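Local structure of putative diflavin flavoprotein A 3 (Synechocystis sp., 6H0C) at residues T14-S19 and D181-E186; N40-S45 and T224-H229. The protein probably passes electrons from NADH to oxygen and reduces it to water, this chain being the flavodiiron core of the longer modular protein. All coordinates share one frame; numbering follows the deposited sequence.

Contact 1. Residues T14-S19 and D181-E186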
loop_
_atom_site.group_PDB
_atom_site.type_symbol
_atom_site.label_atom_id
_atom_site.label_comp_id
_atom_site.label_asym_id
_atom_site.label_seq_id
_atom_site.Cartn_x
_atom_site.Cartn_y
_atom_site.Cartn_z
ATOM N N THR A 14 22.568 5.228 12.329
ATOM C CA THR A 14 21.172 5.128 11.930
ATOM C C THR A 14 20.196 5.609 12.996
ATOM O O THR A 14 20.241 5.180 14.154
ATOM C CB THR A 14 20.805 3.682 11.559
ATOM O OG1 THR A 14 21.805 3.128 10.690
ATOM C CG2 THR A 14 19.440 3.648 10.872
ATOM N N THR A 15 19.291 6.484 12.574
ATOM C CA THR A 15 18.297 7.064 13.461
ATOM C C THR A 15 16.895 6.909 12.881
ATOM O O THR A 15 16.710 7.037 11.668
ATOM C CB THR A 15 18.585 8.553 13.693
ATOM O OG1 THR A 15 19.959 8.712 14.075
ATOM C CG2 THR A 15 17.668 9.126 14.773
ATOM N N VAL A 16 15.913 6.624 13.738
ATOM C CA VAL A 16 14.515 6.650 13.299
ATOM C C VAL A 16 13.797 7.921 13.776
ATOM O O VAL A 16 14.018 8.417 14.887
ATOM C CB VAL A 16 13.724 5.420 13.784
ATOM C CG1 VAL A 16 13.560 5.449 15.295
ATOM C CG2 VAL A 16 12.361 5.387 13.117
ATOM N N PHE A 17 12.964 8.460 12.901
ATOM C CA PHE A 17 12.085 9.574 13.236
ATOM C C PHE A 17 10.661 9.065 13.109
ATOM O O PHE A 17 10.172 8.900 11.990
ATOM C CB PHE A 17 12.301 10.774 12.294
ATOM C CG PHE A 17 13.639 11.446 12.439
ATOM C CD1 PHE A 17 13.738 12.688 13.045
ATOM C CD2 PHE A 17 14.794 10.846 11.960
ATOM C CE1 PHE A 17 14.973 13.322 13.186
ATOM C CE2 PHE A 17 16.032 11.471 12.097
ATOM C CZ PHE A 17 16.117 12.716 12.713
ATOM N N ARG A 18 9.998 8.785 14.226
ATOM C CA ARG A 18 8.626 8.291 14.151
ATOM C C ARG A 18 7.638 9.444 14.308
ATOM O O ARG A 18 7.477 9.985 15.401
ATOM C CB ARG A 18 8.359 7.212 15.214
ATOM C CG ARG A 18 9.377 6.071 15.212
ATOM C CD ARG A 18 8.789 4.780 15.755
ATOM N NE ARG A 18 8.187 4.965 17.073
ATOM C CZ ARG A 18 7.165 4.249 17.535
ATOM N NH1 ARG A 18 6.676 4.495 18.747
ATOM N NH2 ARG A 18 6.629 3.285 16.786
ATOM N N SER A 19 6.996 9.831 13.208
ATOM C CA SER A 19 5.891 10.784 13.280
ATOM C C SER A 19 4.677 10.061 13.844
ATOM O O SER A 19 4.150 9.133 13.220
ATOM C CB SER A 19 5.581 11.378 11.910
ATOM O OG SER A 19 6.704 12.088 11.413
ATOM N N ASP A 181 4.683 4.256 22.948
ATOM C CA ASP A 181 5.945 4.878 23.331
ATOM C C ASP A 181 7.128 4.003 22.972
ATOM O O ASP A 181 8.230 4.505 22.772
ATOM C CB ASP A 181 5.965 5.183 24.828
ATOM C CG ASP A 181 5.074 6.352 25.195
ATOM O OD1 ASP A 181 4.937 7.290 24.370
ATOM O OD2 ASP A 181 4.511 6.327 26.313
ATOM N N GLN A 182 6.897 2.696 22.883
ATOM C CA GLN A 182 7.966 1.755 22.551
ATOM C C GLN A 182 8.418 1.892 21.101
ATOM O O GLN A 182 7.621 1.732 20.175
ATOM C CB GLN A 182 7.521 0.317 22.822
ATOM C CG GLN A 182 7.299 0.040 24.283
ATOM C CD GLN A 182 8.352 0.720 25.140
ATOM O OE1 GLN A 182 9.556 0.496 24.961
ATOM N NE2 GLN A 182 7.908 1.578 26.060
ATOM N N VAL A 183 9.697 2.195 20.909
ATOM C CA VAL A 183 10.258 2.289 19.567
ATOM C C VAL A 183 10.480 0.892 18.991
ATOM O O VAL A 183 10.375 0.677 17.783
ATOM C CB VAL A 183 11.583 3.077 19.566
ATOM C CG1 VAL A 183 12.267 2.995 18.192
ATOM C CG2 VAL A 183 11.326 4.522 19.975
ATOM N N PHE A 184 10.783 -0.061 19.864
ATOM C CA PHE A 184 10.937 -1.438 19.438
ATOM C C PHE A 184 9.775 -2.290 19.926
ATOM O O PHE A 184 8.970 -1.849 20.737
ATOM C CB PHE A 184 12.260 -2.004 19.934
ATOM C CG PHE A 184 13.440 -1.554 19.128
ATOM C CD1 PHE A 184 14.116 -0.388 19.457
ATOM C CD2 PHE A 184 13.871 -2.296 18.036
ATOM C CE1 PHE A 184 15.207 0.032 18.713
ATOM C CE2 PHE A 184 14.958 -1.883 17.286
ATOM C CZ PHE A 184 15.629 -0.716 17.625
ATOM N N ASP A 185 9.699 -3.520 19.431
ATOM C CA ASP A 185 8.518 -4.347 19.618
ATOM C C ASP A 185 8.676 -5.445 20.678
ATOM O O ASP A 185 8.312 -6.596 20.426
ATOM C CB ASP A 185 8.132 -4.987 18.273
ATOM C CG ASP A 185 9.153 -6.015 17.794
ATOM O OD1 ASP A 185 10.350 -5.886 18.142
ATOM O OD2 ASP A 185 8.758 -6.963 17.078
ATOM N N GLU A 186 9.201 -5.121 21.861
ATOM C CA GLU A 186 9.264 -6.158 22.894
ATOM C C GLU A 186 7.861 -6.515 23.337
ATOM O O GLU A 186 7.047 -5.632 23.608
ATOM C CB GLU A 186 10.085 -5.736 24.104
ATOM C CG GLU A 186 10.253 -6.886 25.092
ATOM C CD GLU A 186 11.434 -6.689 26.027
ATOM O OE1 GLU A 186 12.171 -7.674 26.276
ATOM O OE2 GLU A 186 11.620 -5.548 26.516
#

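Contact 2. Residues N40-S45 and T224-H229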
loop_
_atom_site.group_PDB
_atom_site.type_symbol
_atom_site.label_atom_id
_atom_site.label_comp_id
_atom_site.label_asym_id
_atom_site.label_seq_id
_atom_site.Cartn_x
_atom_site.Cartn_y
_atom_site.Cartn_z
ATOM N N ASN A 40 7.108 6.156 9.863
ATOM C CA ASN A 40 8.521 6.071 10.213
ATOM C C ASN A 40 9.475 6.507 9.095
ATOM O O ASN A 40 9.421 5.988 7.988
ATOM C CB ASN A 40 8.854 4.641 10.650
ATOM C CG ASN A 40 8.011 4.182 11.825
ATOM O OD1 ASN A 40 7.580 4.999 12.647
ATOM N ND2 ASN A 40 7.764 2.873 11.909
ATOM N N SER A 41 10.342 7.471 9.403
ATOM C CA SER A 41 11.423 7.886 8.510
ATOM C C SER A 41 12.759 7.482 9.113
ATOM O O SER A 41 12.906 7.462 10.332
ATOM C CB SER A 41 11.402 9.397 8.282
ATOM O OG SER A 41 10.086 9.869 8.047
ATOM N N TYR A 42 13.740 7.179 8.271
ATOM C CA TYR A 42 15.041 6.716 8.761
ATOM C C TYR A 42 16.192 7.521 8.170
ATOM O O TYR A 42 16.194 7.869 6.988
ATOM C CB TYR A 42 15.229 5.229 8.452
ATOM C CG TYR A 42 14.128 4.362 9.027
ATOM C CD1 TYR A 42 12.971 4.101 8.293
ATOM C CD2 TYR A 42 14.230 3.823 10.314
ATOM C CE1 TYR A 42 11.951 3.315 8.812
ATOM C CE2 TYR A 42 13.206 3.030 10.844
ATOM C CZ TYR A 42 12.072 2.786 10.084
ATOM O OH TYR A 42 11.059 2.003 10.585
ATOM N N LEU A 43 17.172 7.820 9.009
ATOM C CA LEU A 43 18.346 8.555 8.577
ATOM C C LEU A 43 19.610 7.723 8.780
ATOM O O LEU A 43 19.931 7.327 9.908
ATOM C CB LEU A 43 18.449 9.872 9.338
ATOM C CG LEU A 43 19.549 10.820 8.890
ATOM C CD1 LEU A 43 19.251 11.336 7.499
ATOM C CD2 LEU A 43 19.649 11.957 9.878
ATOM N N ILE A 44 20.293 7.418 7.680
ATOM C CA ILE A 44 21.632 6.861 7.756
ATOM C C ILE A 44 22.621 7.964 7.431
ATOM O O ILE A 44 22.610 8.530 6.337
ATOM C CB ILE A 44 21.859 5.689 6.793
ATOM C CG1 ILE A 44 20.827 4.586 7.012
ATOM C CG2 ILE A 44 23.263 5.118 6.982
ATOM C CD1 ILE A 44 20.966 3.434 6.029
ATOM N N SER A 45 23.475 8.274 8.391
ATOM C CA SER A 45 24.420 9.351 8.206
ATOM C C SER A 45 25.844 8.823 8.281
ATOM O O SER A 45 26.412 8.699 9.359
ATOM C CB SER A 45 24.187 10.431 9.251
ATOM O OG SER A 45 24.974 11.568 8.958
ATOM N N THR A 224 16.538 -7.030 11.943
ATOM C CA THR A 224 15.518 -6.033 12.241
ATOM C C THR A 224 14.765 -5.704 10.961
ATOM O O THR A 224 15.380 -5.537 9.915
ATOM C CB THR A 224 16.125 -4.726 12.813
ATOM O OG1 THR A 224 16.919 -5.016 13.969
ATOM C CG2 THR A 224 15.030 -3.709 13.182
ATOM N N TYR A 225 13.440 -5.632 11.040
ATOM C CA TYR A 225 12.656 -4.984 9.992
ATOM C C TYR A 225 12.370 -3.556 10.420
ATOM O O TYR A 225 11.944 -3.318 11.553
ATOM C CB TYR A 225 11.329 -5.697 9.738
ATOM C CG TYR A 225 11.408 -7.137 9.271
ATOM C CD1 TYR A 225 12.477 -7.607 8.508
ATOM C CD2 TYR A 225 10.386 -8.024 9.584
ATOM C CE1 TYR A 225 12.514 -8.932 8.081
ATOM C CE2 TYR A 225 10.416 -9.340 9.160
ATOM C CZ TYR A 225 11.471 -9.792 8.413
ATOM O OH TYR A 225 11.455 -11.114 8.012
ATOM N N ALA A 226 12.601 -2.606 9.520
ATOM C CA ALA A 226 12.285 -1.211 9.797
ATOM C C ALA A 226 11.149 -0.788 8.877
ATOM O O ALA A 226 11.393 -0.397 7.736
ATOM C CB ALA A 226 13.500 -0.336 9.592
ATOM N N PRO A 227 9.899 -0.887 9.363
ATOM C CA PRO A 227 8.702 -0.727 8.528
ATOM C C PRO A 227 8.184 0.710 8.487
ATOM O O PRO A 227 8.653 1.560 9.257
ATOM C CB PRO A 227 7.689 -1.640 9.219
ATOM C CG PRO A 227 8.054 -1.509 10.703
ATOM C CD PRO A 227 9.555 -1.224 10.761
ATOM N N SER A 228 7.213 0.971 7.615
ATOM C CA SER A 228 6.588 2.295 7.551
ATOM C C SER A 228 5.867 2.684 8.829
ATOM O O SER A 228 5.841 3.867 9.194
ATOM C CB SER A 228 5.577 2.373 6.404
ATOM O OG SER A 228 6.211 2.222 5.151
ATOM N N HIS A 229 5.255 1.697 9.483
ATOM C CA HIS A 229 4.284 1.966 10.546
ATOM C C HIS A 229 4.506 1.118 11.786
ATOM O O HIS A 229 4.667 -0.104 11.690
ATOM C CB HIS A 229 2.856 1.723 10.041
ATOM C CG HIS A 229 2.548 2.414 8.753
ATOM N ND1 HIS A 229 2.436 3.784 8.654
ATOM C CD2 HIS A 229 2.341 1.927 7.506
ATOM C CE1 HIS A 229 2.170 4.111 7.403
ATOM N NE2 HIS A 229 2.107 3.002 6.687
HETATM O O HOH W 1 6.677 5.976 6.597
#

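Contact 1. Residues T14-S19 and D181-E186
Arg18 and Val16 reach from one strand of the metallo-beta-lactamase fold to a loop that passes over them, and Val183 is their main partner there. The strand belongs to the mixed sheet that begins the domain. The loop links strand 167-171 to helix 189-202. The backbones stay apart: the CA atoms of Arg18 and Val183 are 8.2 Å from each other, and no hydrogen bond joins the segments directly.

The tighter part is made by side chains. Arg18 starts with CG anti to its carbonyl carbon (chi1 -52°), then bends at chi3 (-54°), which carries its flat end beneath the loop. Val183 CA lies over one face of the guanidinium, offset toward the rim, 4.2 Å from Arg18 CZ. Gln182 O lies over the same face. It is 3.3 Å from Arg18 NH1, but the angle is too poor for a hydrogen bond. The polar end of Arg18 is instead held by Gln6 on strand 4-11, whose OE1 accepts from NH1. Gln6 NE2 donates to Asp181 O, so this one side chain ties the arginine and the loop together.

The other side is loose. The CB atoms of Asp181 and Gln182 point away from the strand, and both residues are exposed. Asp181 OD1 is 6.5 Å from Arg18 NH1, so these opposite charges do not meet. OD1 forms its salt bridge with Arg20 instead. Back on the packed side, toward Val16, the two valines meet tip to tip, with Val16 CG1 4.0 Å from Val183 CG1.

Contact 2. Residues N40-S45 and T224-H229
Asn40 and Ser228 bring their CA atoms to 5.0 Å where strand 40-45 passes strand 224-227, the two directions 119° apart. These strands belong to different sheets of the metallo-beta-lactamase domain. Asn40 N donates to Ser228 O at 2.7 Å. A water bridges the same place: it donates to Asn40 O and, weakly, to Ser228 O.

The side chains of Asn40 and Tyr42 both close on one acceptor, Pro227 O. Tyr42 OH donates to it at 2.8 Å, and the oxygen lies at the ring edge, near the ring plane. Asn40 ND2 donates to Pro227 O at 3.1 Å from above the carbonyl plane, not along a lone pair. Pro227 O lies close to the amide plane of Asn40, and the N-H...O angle is 157°, fairly straight. Two donors thus grip one buried carbonyl. The amide of Asn40 is fixed further by Thr38 OG1, which bonds to OD1, and by Gly230 O, which also accepts from ND2. In Tyr42, chi1 of -57° sets CG beside the backbone N, and the ring runs across to Ala226 and Pro227. The methyl CB of Ala226 meets the ring obliquely, 3.5 Å from Tyr42 CZ.

His229 follows directly in the chain. It probably corresponds to an iron-ligand histidine of canonical flavodiiron proteins, but here its NE2 is hydrogen-bonded to Lys172. Its ND1 bonds to Thr38 O, a further tie to the first sheet, and a bound citrate, probably from the crystallisation liquor, lies about 4 Å from its side chain.

Tyr42 packs edge-to-face with Phe169 on strand 167-171, the sheet neighbour of strand 224-227. Tyr225 OH bonds to Thr241 OG1 on helix 237-253. On its own sheet, strand 37-45 runs between strands 14-21 and 49-52.

Overall arrangement
The centres of the two contacts are about 8 Å apart, on the same side of the chain's centre. Their segments alternate along the chain: 14-19, 40-45, 181-186, then 224-229. The first two are adjacent antiparallel strands of one sheet, probably joined by backbone hydrogen bonds such as Phe17 N to Ser41 O. Val16 CG2 also packs on Tyr42 CE2 at 3.4 Å. The two later segments come from the second half of the same domain: contact 1 brings in a loop and contact 2 the edge strand of the second sheet. Together they join the first sheet to a loop and to the last strand of the second sheet, near His229, in the metallo-hydrolase part of the core.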